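Local coordinates for protein aldo-keto Reductase, OXIDOREDUCTASE (PDB 5T79) that binds NADPH as an aldo-keto reductase and probably reduces aldehydes, among them 3-hydroxybutanal, which becomes 1,3-butanediol, at residues G206-L211 with N288-S293; N44-L49 with Q82-P87; N267-R272 with S278-A283; K114-S119 with D133-H138. One frame throughout, in Å; residues are numbered along the deposited sequence.

Contact 1: G206-L211 with N288-S293. With SO4 (sulfate ion), chain B.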
# COMPACT_ATOMS: atom_id res chain seq x y z
N GLY A 206 17.20 9.15 -1.82
CA GLY A 206 17.87 8.56 -0.66
C GLY A 206 17.11 7.49 0.08
O GLY A 206 17.73 6.57 0.62
N LEU A 207 15.78 7.57 0.12
CA LEU A 207 15.03 6.56 0.88
C LEU A 207 15.22 5.14 0.35
O LEU A 207 15.49 4.24 1.15
CB LEU A 207 13.53 6.88 0.93
CG LEU A 207 12.74 5.93 1.82
CD1 LEU A 207 12.91 6.27 3.30
CD2 LEU A 207 11.26 5.92 1.44
N LEU A 208 15.10 4.91 -0.98
CA LEU A 208 15.21 3.52 -1.49
C LEU A 208 16.59 2.92 -1.19
O LEU A 208 16.67 1.75 -0.81
CB LEU A 208 14.87 3.43 -2.98
CG LEU A 208 13.41 3.77 -3.40
CD1 LEU A 208 13.18 3.46 -4.86
CD2 LEU A 208 12.36 3.04 -2.52
N ALA A 209 17.65 3.74 -1.29
CA ALA A 209 19.02 3.32 -0.98
C ALA A 209 19.14 2.98 0.50
O ALA A 209 19.70 1.95 0.85
CB ALA A 209 20.02 4.42 -1.37
N LEU A 210 18.54 3.82 1.37
CA LEU A 210 18.55 3.57 2.81
C LEU A 210 17.82 2.25 3.15
O LEU A 210 18.31 1.46 3.96
CB LEU A 210 17.88 4.74 3.56
CG LEU A 210 17.47 4.48 5.04
CD1 LEU A 210 18.69 4.47 5.95
CD2 LEU A 210 16.46 5.51 5.51
N LEU A 211 16.63 2.02 2.57
CA LEU A 211 15.87 0.81 2.89
C LEU A 211 16.62 -0.45 2.44
O LEU A 211 16.69 -1.44 3.18
CB LEU A 211 14.46 0.88 2.29
CG LEU A 211 13.59 2.06 2.74
CD1 LEU A 211 12.24 2.06 2.01
CD2 LEU A 211 13.39 2.09 4.26
N ASN A 288 13.69 -0.92 -11.01
CA ASN A 288 15.05 -1.02 -10.44
C ASN A 288 15.18 -2.12 -9.39
O ASN A 288 16.21 -2.21 -8.73
CB ASN A 288 15.48 0.33 -9.86
CG ASN A 288 15.71 1.36 -10.94
OD1 ASN A 288 16.38 1.10 -11.93
ND2 ASN A 288 15.16 2.56 -10.76
N ASP A 289 14.15 -2.97 -9.27
CA ASP A 289 14.13 -4.09 -8.30
C ASP A 289 14.51 -3.59 -6.88
O ASP A 289 15.25 -4.25 -6.16
CB ASP A 289 15.06 -5.24 -8.78
CG ASP A 289 14.86 -6.56 -8.05
OD1 ASP A 289 13.77 -6.76 -7.46
OD2 ASP A 289 15.81 -7.38 -8.04
N ASN A 290 14.03 -2.37 -6.50
CA ASN A 290 14.35 -1.81 -5.18
C ASN A 290 13.07 -1.30 -4.49
O ASN A 290 13.14 -0.47 -3.58
CB ASN A 290 15.44 -0.73 -5.28
CG ASN A 290 15.09 0.52 -6.05
OD1 ASN A 290 14.07 0.61 -6.74
ND2 ASN A 290 15.98 1.50 -6.03
N VAL A 291 11.92 -1.81 -4.93
CA VAL A 291 10.58 -1.59 -4.36
C VAL A 291 9.95 -2.97 -4.27
O VAL A 291 10.02 -3.72 -5.24
CB VAL A 291 9.69 -0.58 -5.15
CG1 VAL A 291 8.28 -0.53 -4.57
CG2 VAL A 291 10.32 0.82 -5.15
N THR A 292 9.42 -3.35 -3.10
CA THR A 292 8.87 -4.72 -2.95
C THR A 292 7.57 -4.89 -3.69
O THR A 292 7.37 -5.92 -4.35
CB THR A 292 8.61 -5.08 -1.47
OG1 THR A 292 9.66 -4.59 -0.67
CG2 THR A 292 8.36 -6.59 -1.26
N SER A 293 6.64 -3.97 -3.49
CA SER A 293 5.30 -4.13 -4.03
C SER A 293 4.69 -2.79 -4.45
O SER A 293 5.11 -1.73 -3.98
CB SER A 293 4.41 -4.78 -2.96
OG SER A 293 3.12 -5.13 -3.44
S SO4 B . 15.95 5.36 -13.85
O1 SO4 B . 15.34 6.49 -13.15
O2 SO4 B . 14.98 4.85 -14.80
O3 SO4 B . 17.12 5.86 -14.57
O4 SO4 B . 16.36 4.38 -12.84
O HOH W 1 14.80 -0.21 -1.49
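Leu208 meets Asn290 and Val291 in the (beta/alpha)8 barrel, where helix 207-214 of the outer layer packs against the irregular run of chain entering strand 293-296. The contact illustrates how a loop can be joined to a helix by one apolar side chain and one water. The apolar part belongs to Leu208, whose two methyls do different work. CD1 lies 3.5 Å from Asn290 OD1 and 3.9 Å from Val291 CG2, while CD2 stays near that same valine methyl and reaches the backbone oxygen of Asn290. The leucine and the asparagine cross at about a right angle, and CD1 rests against the amide group, with OD1 and ND2 almost equally near. On the asparagine, chi1 of 65° sets CG between the backbone N and the carbonyl carbon, and the amide stands out toward the helix. Val291 also packs on Tyr196 and Ser218.

The polar part runs through a single bridging water. It donates to both backbone oxygens, at 2.8 Å from Leu208 O and 2.7 Å from Asn290 O, and ties the two main chains together. Asp289, the residue before Asn290, forms a salt bridge with Arg16. Farther out, a sulfate, probably from the crystallisation liquor, is held by Arg287 NE and by Asn288, whose ND2 donates to sulfate O4 at 3.0 Å, with an N-H...O angle of 155°.

Contact 2: N44-L49 with Q82-P87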
# COMPACT_ATOMS: atom_id res chain seq x y z
N ASN A 44 -19.89 -4.86 -4.57
CA ASN A 44 -18.70 -4.50 -5.34
C ASN A 44 -17.43 -4.72 -4.52
O ASN A 44 -16.48 -5.29 -5.05
CB ASN A 44 -18.77 -3.07 -5.85
CG ASN A 44 -17.58 -2.71 -6.71
OD1 ASN A 44 -17.24 -3.41 -7.68
ND2 ASN A 44 -16.88 -1.66 -6.32
N SER A 45 -17.41 -4.28 -3.23
CA SER A 45 -16.26 -4.49 -2.33
C SER A 45 -15.89 -5.98 -2.27
O SER A 45 -14.71 -6.36 -2.36
CB SER A 45 -16.61 -4.00 -0.92
OG SER A 45 -16.86 -2.60 -0.95
N ARG A 46 -16.91 -6.83 -2.13
CA ARG A 46 -16.74 -8.28 -2.02
C ARG A 46 -16.13 -8.83 -3.31
O ARG A 46 -15.18 -9.61 -3.25
CB ARG A 46 -18.12 -8.94 -1.74
CG ARG A 46 -18.03 -10.42 -1.39
CD ARG A 46 -19.39 -11.08 -1.31
NE ARG A 46 -20.30 -10.39 -0.39
CZ ARG A 46 -20.35 -10.60 0.92
NH1 ARG A 46 -19.53 -11.47 1.50
NH2 ARG A 46 -21.23 -9.95 1.67
N ALA A 47 -16.65 -8.41 -4.47
CA ALA A 47 -16.17 -8.83 -5.79
C ALA A 47 -14.69 -8.44 -5.98
O ALA A 47 -13.92 -9.22 -6.53
CB ALA A 47 -17.02 -8.21 -6.90
N LEU A 48 -14.30 -7.24 -5.51
CA LEU A 48 -12.89 -6.76 -5.60
C LEU A 48 -11.95 -7.65 -4.77
O LEU A 48 -10.93 -8.12 -5.27
CB LEU A 48 -12.77 -5.29 -5.11
CG LEU A 48 -13.44 -4.24 -6.00
CD1 LEU A 48 -13.54 -2.88 -5.29
CD2 LEU A 48 -12.72 -4.12 -7.34
N LEU A 49 -12.30 -7.89 -3.51
CA LEU A 49 -11.48 -8.76 -2.66
C LEU A 49 -11.38 -10.19 -3.23
O LEU A 49 -10.30 -10.75 -3.24
CB LEU A 49 -12.02 -8.80 -1.22
CG LEU A 49 -11.95 -7.49 -0.44
CD1 LEU A 49 -12.60 -7.65 0.93
CD2 LEU A 49 -10.52 -7.00 -0.32
N GLN A 82 -15.09 -12.67 7.53
CA GLN A 82 -15.86 -13.67 8.29
C GLN A 82 -16.71 -14.53 7.34
O GLN A 82 -16.80 -15.75 7.50
CB GLN A 82 -16.76 -12.95 9.33
CG GLN A 82 -17.69 -13.87 10.15
CD GLN A 82 -16.99 -14.78 11.15
OE1 GLN A 82 -15.96 -14.43 11.75
NE2 GLN A 82 -17.57 -15.95 11.39
N GLU A 83 -17.36 -13.88 6.36
CA GLU A 83 -18.28 -14.60 5.47
C GLU A 83 -17.58 -15.44 4.43
O GLU A 83 -18.06 -16.55 4.14
CB GLU A 83 -19.22 -13.61 4.76
CG GLU A 83 -20.24 -12.96 5.70
CD GLU A 83 -21.12 -11.87 5.11
OE1 GLU A 83 -20.85 -11.42 3.97
OE2 GLU A 83 -22.05 -11.43 5.82
N ASP A 84 -16.46 -14.95 3.86
CA ASP A 84 -15.86 -15.63 2.72
C ASP A 84 -14.41 -16.08 2.86
O ASP A 84 -14.02 -16.98 2.12
CB ASP A 84 -15.91 -14.67 1.50
CG ASP A 84 -17.29 -14.18 1.07
OD1 ASP A 84 -18.29 -14.91 1.31
OD2 ASP A 84 -17.37 -13.11 0.44
N PHE A 85 -13.61 -15.45 3.72
CA PHE A 85 -12.17 -15.73 3.73
C PHE A 85 -11.59 -16.41 4.97
O PHE A 85 -10.39 -16.66 4.97
CB PHE A 85 -11.41 -14.41 3.53
CG PHE A 85 -11.52 -13.83 2.14
CD1 PHE A 85 -12.54 -12.94 1.81
CD2 PHE A 85 -10.56 -14.12 1.17
CE1 PHE A 85 -12.62 -12.38 0.53
CE2 PHE A 85 -10.64 -13.55 -0.11
CZ PHE A 85 -11.67 -12.68 -0.42
N LEU A 86 -12.41 -16.71 6.00
CA LEU A 86 -11.91 -17.31 7.25
C LEU A 86 -11.02 -18.55 7.04
O LEU A 86 -9.96 -18.57 7.67
CB LEU A 86 -13.03 -17.66 8.23
CG LEU A 86 -13.62 -16.51 9.05
CD1 LEU A 86 -14.40 -17.07 10.21
CD2 LEU A 86 -12.55 -15.55 9.57
N PRO A 87 -11.34 -19.54 6.16
CA PRO A 87 -10.43 -20.70 6.00
C PRO A 87 -9.06 -20.32 5.40
O PRO A 87 -8.14 -21.11 5.51
CB PRO A 87 -11.19 -21.62 5.04
CG PRO A 87 -12.64 -21.23 5.23
CD PRO A 87 -12.55 -19.74 5.33
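Arg46 reaches across from one barrel helix to Glu83 and Asp84 on the next, and its one guanidinium joins the two carboxylates in a salt-bridge network. From CB the chain first runs extended, with CG anti to the backbone N (chi1 -171°). The aliphatic part already meets Asp84: CG lies 3.3 Å from Asp84 OD2, and CD is nearly as close to the same oxygen. At chi3 (-54°) the chain bends, turning the guanidinium toward the partner helix. There NH1 serves both acids, donating to Asp84 OD2 at 2.9 Å and to Glu83 OE1 at 2.8 Å. NH2 gives a second bond to Glu83 OE1, also 2.8 Å long, so two nitrogens grip one oxygen end-on.

The two carboxylates are presented differently. Glu83 is nearly coplanar with the guanidinium, whereas the Asp84 plane is turned 67° from it and OD2 is approached from above its carboxylate. Second partners help to fix the acids, Gln50 bonding Asp84 OD2 and Arg79 pairing with Glu83 OE2. Deeper in, the edge of the Phe85 ring touches the turn of Leu49, with CZ 3.7 Å from Leu49 O and 4.0 Å from Leu49 CB. Leu49 also packs on Phe77 and Ile80; helices 42-54 and 72-85, which follow strands 24-31 and 59-61, are neighbours in the barrel's outer layer.

Contact 3: N267-R272 with S278-A283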
# COMPACT_ATOMS: atom_id res chain seq x y z
N ASN A 267 1.16 7.93 -22.26
CA ASN A 267 0.23 6.95 -22.84
C ASN A 267 0.67 6.53 -24.26
O ASN A 267 0.47 5.37 -24.65
CB ASN A 267 -1.19 7.52 -22.86
CG ASN A 267 -2.23 6.50 -23.26
OD1 ASN A 267 -2.25 5.36 -22.77
ND2 ASN A 267 -3.11 6.90 -24.17
N GLU A 268 1.26 7.45 -25.05
CA GLU A 268 1.75 7.11 -26.40
C GLU A 268 2.93 6.11 -26.30
O GLU A 268 3.02 5.19 -27.12
CB GLU A 268 2.15 8.35 -27.18
CG GLU A 268 0.93 9.16 -27.59
CD GLU A 268 1.19 10.51 -28.21
OE1 GLU A 268 2.37 10.86 -28.42
OE2 GLU A 268 0.20 11.20 -28.52
N LEU A 269 3.80 6.29 -25.29
CA LEU A 269 4.91 5.37 -25.04
C LEU A 269 4.36 4.02 -24.59
O LEU A 269 4.83 2.99 -25.07
CB LEU A 269 5.93 5.94 -24.02
CG LEU A 269 7.04 5.00 -23.45
CD1 LEU A 269 7.85 4.33 -24.54
CD2 LEU A 269 7.98 5.76 -22.57
N ALA A 270 3.33 4.01 -23.71
CA ALA A 270 2.70 2.77 -23.26
C ALA A 270 2.10 2.03 -24.47
O ALA A 270 2.30 0.81 -24.60
CB ALA A 270 1.64 3.06 -22.21
N ALA A 271 1.47 2.77 -25.42
CA ALA A 271 0.90 2.20 -26.65
C ALA A 271 1.96 1.50 -27.50
O ALA A 271 1.71 0.41 -28.00
CB ALA A 271 0.22 3.29 -27.47
N ARG A 272 3.16 2.11 -27.63
CA ARG A 272 4.28 1.53 -28.41
C ARG A 272 4.75 0.24 -27.75
O ARG A 272 5.23 -0.66 -28.44
CB ARG A 272 5.45 2.52 -28.54
CG ARG A 272 5.21 3.63 -29.55
CD ARG A 272 6.47 4.46 -29.82
NE ARG A 272 6.83 5.33 -28.69
CZ ARG A 272 6.30 6.53 -28.46
NH1 ARG A 272 5.34 7.00 -29.25
NH2 ARG A 272 6.70 7.25 -27.42
N SER A 278 -1.76 2.68 -17.35
CA SER A 278 -1.80 2.20 -15.97
C SER A 278 -0.79 1.07 -15.76
O SER A 278 -0.05 1.06 -14.77
CB SER A 278 -3.21 1.73 -15.61
OG SER A 278 -3.60 0.62 -16.40
N GLN A 279 -0.72 0.15 -16.73
CA GLN A 279 0.18 -1.01 -16.67
C GLN A 279 1.63 -0.57 -16.74
O GLN A 279 2.44 -1.04 -15.96
CB GLN A 279 -0.17 -1.99 -17.78
CG GLN A 279 -1.55 -2.60 -17.57
CD GLN A 279 -1.97 -3.46 -18.73
OE1 GLN A 279 -1.85 -3.08 -19.91
NE2 GLN A 279 -2.50 -4.63 -18.42
N MET A 280 1.96 0.37 -17.63
CA MET A 280 3.32 0.89 -17.72
C MET A 280 3.70 1.63 -16.43
O MET A 280 4.83 1.50 -15.98
CB MET A 280 3.49 1.82 -18.92
CG MET A 280 4.94 2.16 -19.18
SD MET A 280 5.20 3.34 -20.51
CE MET A 280 4.81 4.93 -19.70
N ALA A 281 2.77 2.42 -15.85
CA ALA A 281 3.04 3.21 -14.66
C ALA A 281 3.37 2.31 -13.45
O ALA A 281 4.30 2.61 -12.71
CB ALA A 281 1.87 4.14 -14.35
N LEU A 282 2.65 1.17 -13.30
CA LEU A 282 2.91 0.20 -12.22
C LEU A 282 4.25 -0.50 -12.43
O LEU A 282 5.04 -0.65 -11.50
CB LEU A 282 1.78 -0.85 -12.13
CG LEU A 282 0.38 -0.35 -11.87
CD1 LEU A 282 -0.60 -1.52 -11.79
CD2 LEU A 282 0.30 0.49 -10.56
N ALA A 283 4.49 -0.94 -13.67
CA ALA A 283 5.74 -1.60 -14.07
C ALA A 283 6.94 -0.70 -13.76
O ALA A 283 7.96 -1.19 -13.27
CB ALA A 283 5.68 -1.89 -15.56
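Helix 257-272, an addition to the (beta/alpha)8 barrel as in other aldo-keto reductases, packs on helix 277-285 of the regular outer layer through Leu269, Ala270 and Met280. Only the short link 273-276 separates the two helices, and the second leads on toward strand 293-296; one methionine bridges them across that link. Met280 runs out almost straight, its CG anti to the backbone N at -169°, and the thioether then bends at chi3 (79°). The sulfur is thereby laid against the first helix: SD is 3.8 Å from Ala270 CA and equally far from Leu269 CG. The methionine crosses Leu269 at about a right angle, and CG, the branch point, is the leucine atom at the sulfur. All three residues are buried. Their side chains meet by apolar packing, and SD also rests against the backbone N of Ala270.

Around this contact the helices make other ties. Leu269 also touches Glu323 and Ile324 of helix 318-329, and Arg272 forms a salt bridge to Glu323, while one face of its guanidinium lies over Glu268 O and Leu269 CA of its own helix, both offset toward its rim. On the second helix Gln279 bonds the backbone of Lys276 and Asp306, and Ser278, at the opposite flank from the Met280 contact, touches the NADPH. Nearer the root of the methionine, the small Ala270 allows close approach, its CB lying 4.0 Å from Met280 CB.

Contact 4: K114-S119 with D133-H138. With NDP (NADPH dihydro-nicotinamide-adenine-dinucleotide phosphate), chain E.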
# COMPACT_ATOMS: atom_id res chain seq x y z
N LYS A 114 -0.77 6.12 23.69
CA LYS A 114 -2.22 6.07 23.97
C LYS A 114 -2.99 5.89 22.66
O LYS A 114 -3.82 5.00 22.56
CB LYS A 114 -2.64 7.37 24.72
CG LYS A 114 -4.09 7.84 24.54
CD LYS A 114 -5.04 7.06 25.41
CE LYS A 114 -6.39 7.76 25.63
NZ LYS A 114 -7.24 6.91 26.51
N TYR A 115 -2.72 6.73 21.66
CA TYR A 115 -3.46 6.64 20.41
C TYR A 115 -3.19 5.32 19.69
O TYR A 115 -4.16 4.67 19.26
CB TYR A 115 -3.17 7.84 19.50
CG TYR A 115 -3.71 7.77 18.08
CD1 TYR A 115 -5.05 7.43 17.83
CD2 TYR A 115 -2.93 8.16 17.00
CE1 TYR A 115 -5.55 7.38 16.52
CE2 TYR A 115 -3.44 8.17 15.71
CZ TYR A 115 -4.75 7.78 15.47
OH TYR A 115 -5.17 7.73 14.16
N LEU A 116 -1.91 4.92 19.53
CA LEU A 116 -1.58 3.69 18.79
C LEU A 116 -2.21 2.43 19.43
O LEU A 116 -2.80 1.61 18.71
CB LEU A 116 -0.06 3.51 18.64
CG LEU A 116 0.54 4.07 17.33
CD1 LEU A 116 0.26 5.55 17.14
CD2 LEU A 116 2.08 3.86 17.28
N ILE A 117 -2.11 2.29 20.76
CA ILE A 117 -2.67 1.11 21.42
C ILE A 117 -4.22 1.15 21.35
O ILE A 117 -4.83 0.13 20.99
CB ILE A 117 -2.16 0.96 22.88
CG1 ILE A 117 -0.63 0.73 22.90
CG2 ILE A 117 -2.91 -0.19 23.58
CD1 ILE A 117 0.03 0.61 24.35
N ALA A 118 -4.84 2.29 21.70
CA ALA A 118 -6.31 2.37 21.66
C ALA A 118 -6.82 2.17 20.21
O ALA A 118 -7.82 1.49 20.01
CB ALA A 118 -6.80 3.71 22.21
N SER A 119 -6.11 2.74 19.21
CA SER A 119 -6.56 2.60 17.82
C SER A 119 -6.43 1.18 17.32
O SER A 119 -7.36 0.69 16.68
CB SER A 119 -5.83 3.53 16.87
OG SER A 119 -6.44 3.42 15.59
N ASP A 133 -1.26 -8.52 10.45
CA ASP A 133 0.07 -8.98 10.04
C ASP A 133 1.06 -7.83 10.12
O ASP A 133 2.23 -8.05 10.43
CB ASP A 133 0.03 -9.55 8.61
CG ASP A 133 -0.85 -10.76 8.58
OD1 ASP A 133 -0.37 -11.84 8.94
OD2 ASP A 133 -2.07 -10.61 8.32
N ILE A 134 0.61 -6.62 9.77
CA ILE A 134 1.46 -5.43 9.81
C ILE A 134 0.72 -4.27 10.41
O ILE A 134 -0.38 -3.93 9.95
CB ILE A 134 2.01 -4.99 8.41
CG1 ILE A 134 2.54 -6.19 7.57
CG2 ILE A 134 3.11 -3.91 8.59
CD1 ILE A 134 2.86 -5.80 6.04
N PHE A 135 1.32 -3.63 11.42
CA PHE A 135 0.73 -2.40 11.98
C PHE A 135 1.65 -1.24 11.67
O PHE A 135 2.82 -1.31 12.01
CB PHE A 135 0.45 -2.52 13.50
CG PHE A 135 -0.23 -1.31 14.10
CD1 PHE A 135 -1.44 -0.85 13.60
CD2 PHE A 135 0.36 -0.62 15.16
CE1 PHE A 135 -2.07 0.27 14.16
CE2 PHE A 135 -0.26 0.50 15.71
CZ PHE A 135 -1.49 0.92 15.23
N TYR A 136 1.12 -0.14 11.09
CA TYR A 136 1.97 0.99 10.75
C TYR A 136 1.76 2.20 11.61
O TYR A 136 0.62 2.48 11.97
CB TYR A 136 1.62 1.50 9.33
CG TYR A 136 2.08 0.67 8.15
CD1 TYR A 136 1.29 -0.36 7.65
CD2 TYR A 136 3.24 1.00 7.46
CE1 TYR A 136 1.65 -1.04 6.47
CE2 TYR A 136 3.61 0.33 6.29
CZ TYR A 136 2.81 -0.68 5.80
OH TYR A 136 3.17 -1.31 4.63
N HIS A 137 2.83 3.00 11.80
CA HIS A 137 2.67 4.40 12.22
C HIS A 137 2.42 5.10 10.88
O HIS A 137 3.27 5.02 9.99
CB HIS A 137 3.87 4.96 12.98
CG HIS A 137 3.60 6.35 13.49
ND1 HIS A 137 4.60 7.29 13.58
CD2 HIS A 137 2.42 6.92 13.88
CE1 HIS A 137 4.04 8.38 14.08
NE2 HIS A 137 2.71 8.21 14.24
N HIS A 138 1.22 5.69 10.69
CA HIS A 138 0.73 6.20 9.40
C HIS A 138 1.50 7.42 8.85
O HIS A 138 1.54 7.62 7.62
CB HIS A 138 -0.77 6.53 9.53
CG HIS A 138 -1.58 6.43 8.27
ND1 HIS A 138 -2.95 6.29 8.33
CD2 HIS A 138 -1.20 6.47 6.97
CE1 HIS A 138 -3.37 6.30 7.07
NE2 HIS A 138 -2.34 6.38 6.22
PA NDP E . -3.91 4.28 -7.37
O1A NDP E . -3.57 2.89 -7.83
O2A NDP E . -3.00 5.43 -7.45
O5B NDP E . -5.26 4.81 -8.05
C5B NDP E . -6.43 4.02 -7.74
C4B NDP E . -7.66 4.59 -8.40
O4B NDP E . -7.37 4.87 -9.79
C3B NDP E . -8.85 3.63 -8.40
O3B NDP E . -9.68 3.88 -7.27
C2B NDP E . -9.53 3.91 -9.73
O2B NDP E . -10.48 5.00 -9.61
C1B NDP E . -8.38 4.34 -10.63
N9A NDP E . -7.79 3.26 -11.42
C8A NDP E . -6.98 2.24 -10.98
N7A NDP E . -6.59 1.42 -11.93
C5A NDP E . -7.19 1.94 -13.07
C6A NDP E . -7.22 1.49 -14.41
N6A NDP E . -6.51 0.46 -14.87
N1A NDP E . -7.99 2.19 -15.28
C2A NDP E . -8.62 3.29 -14.85
N3A NDP E . -8.64 3.82 -13.62
C4A NDP E . -7.92 3.08 -12.77
O3 NDP E . -4.16 3.94 -5.85
PN NDP E . -4.53 4.99 -4.69
O1N NDP E . -5.99 4.78 -4.62
O2N NDP E . -3.97 6.39 -4.95
O5D NDP E . -3.77 4.59 -3.31
C5D NDP E . -3.19 3.26 -3.26
C4D NDP E . -3.34 2.65 -1.89
O4D NDP E . -2.33 3.19 -1.02
C3D NDP E . -4.66 2.90 -1.17
O3D NDP E . -5.66 2.00 -1.62
C2D NDP E . -4.26 2.78 0.31
O2D NDP E . -4.33 1.49 0.91
C1D NDP E . -2.83 3.32 0.30
N1N NDP E . -2.73 4.75 0.65
C2N NDP E . -1.94 5.06 1.76
C3N NDP E . -1.76 6.32 2.19
C7N NDP E . -0.68 6.60 3.20
O7N NDP E . -0.61 7.78 3.59
N7N NDP E . 0.11 5.64 3.67
C4N NDP E . -2.60 7.43 1.61
C5N NDP E . -3.19 7.06 0.29
C6N NDP E . -3.27 5.81 -0.13
P2B NDP E . -11.99 5.09 -10.19
O1X NDP E . -13.07 5.23 -9.18
O2X NDP E . -11.87 6.29 -11.11
O3X NDP E . -12.14 3.86 -11.07
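Leu116 has the largest surface buried in this contact, with Phe135 second and His137 third. The leucine offers CG to one ring and methyl CD1 to the other. Its CG lies 4.0 Å from Phe135 CE2, and CD1 lies 4.1 Å from His137 CD2. Its chi1 of -94° departs from the usual staggered values. The phenylalanine and the leucine pass each other at a slant, and the ring also reaches the helix backbone, Phe135 CZ being 3.8 Å from Leu116 O.

These residues close a right-handed beta-alpha-beta crossover of the barrel, in which helix 113-127 links the parallel strands 93-98 and 132-137 and lies over the second of them. Packing extends to helix 146-158, where Phe135 touches Leu153 and Leu156, and Leu116 and His137 touch Thr149. His137 meets the leucine methyl at CD2, and its ND1 is hydrogen-bonded with Tyr170 OH. Just beyond the strand, His138 belongs to the cofactor pocket: its ring presents its edge to the nicotinamide carboxamide, with NE2 3.4 Å from O7N of NADPH, and Tyr100 meets it edge-to-face.

Overall arrangement
The four contacts lie at separate places around one barrel, none touching another. Contacts 1 and 2 lie on opposite sides of the chain's centre, their centres 32 Å apart, and so do contacts 3 and 4, at 36 Å. The nearest pair is contacts 1 and 3, whose closest atoms are about 6 Å apart; along the chain, contact 3 falls between the two segments of contact 1. Contacts 3 and 4 include residues of the NADPH pocket, Ser278 and His138. In contacts 1 and 2 the side chains of Val291 and Leu49 lie about 12 Å and 10 Å from the cofactor, and Met280 of contact 3 is also about 11 Å away.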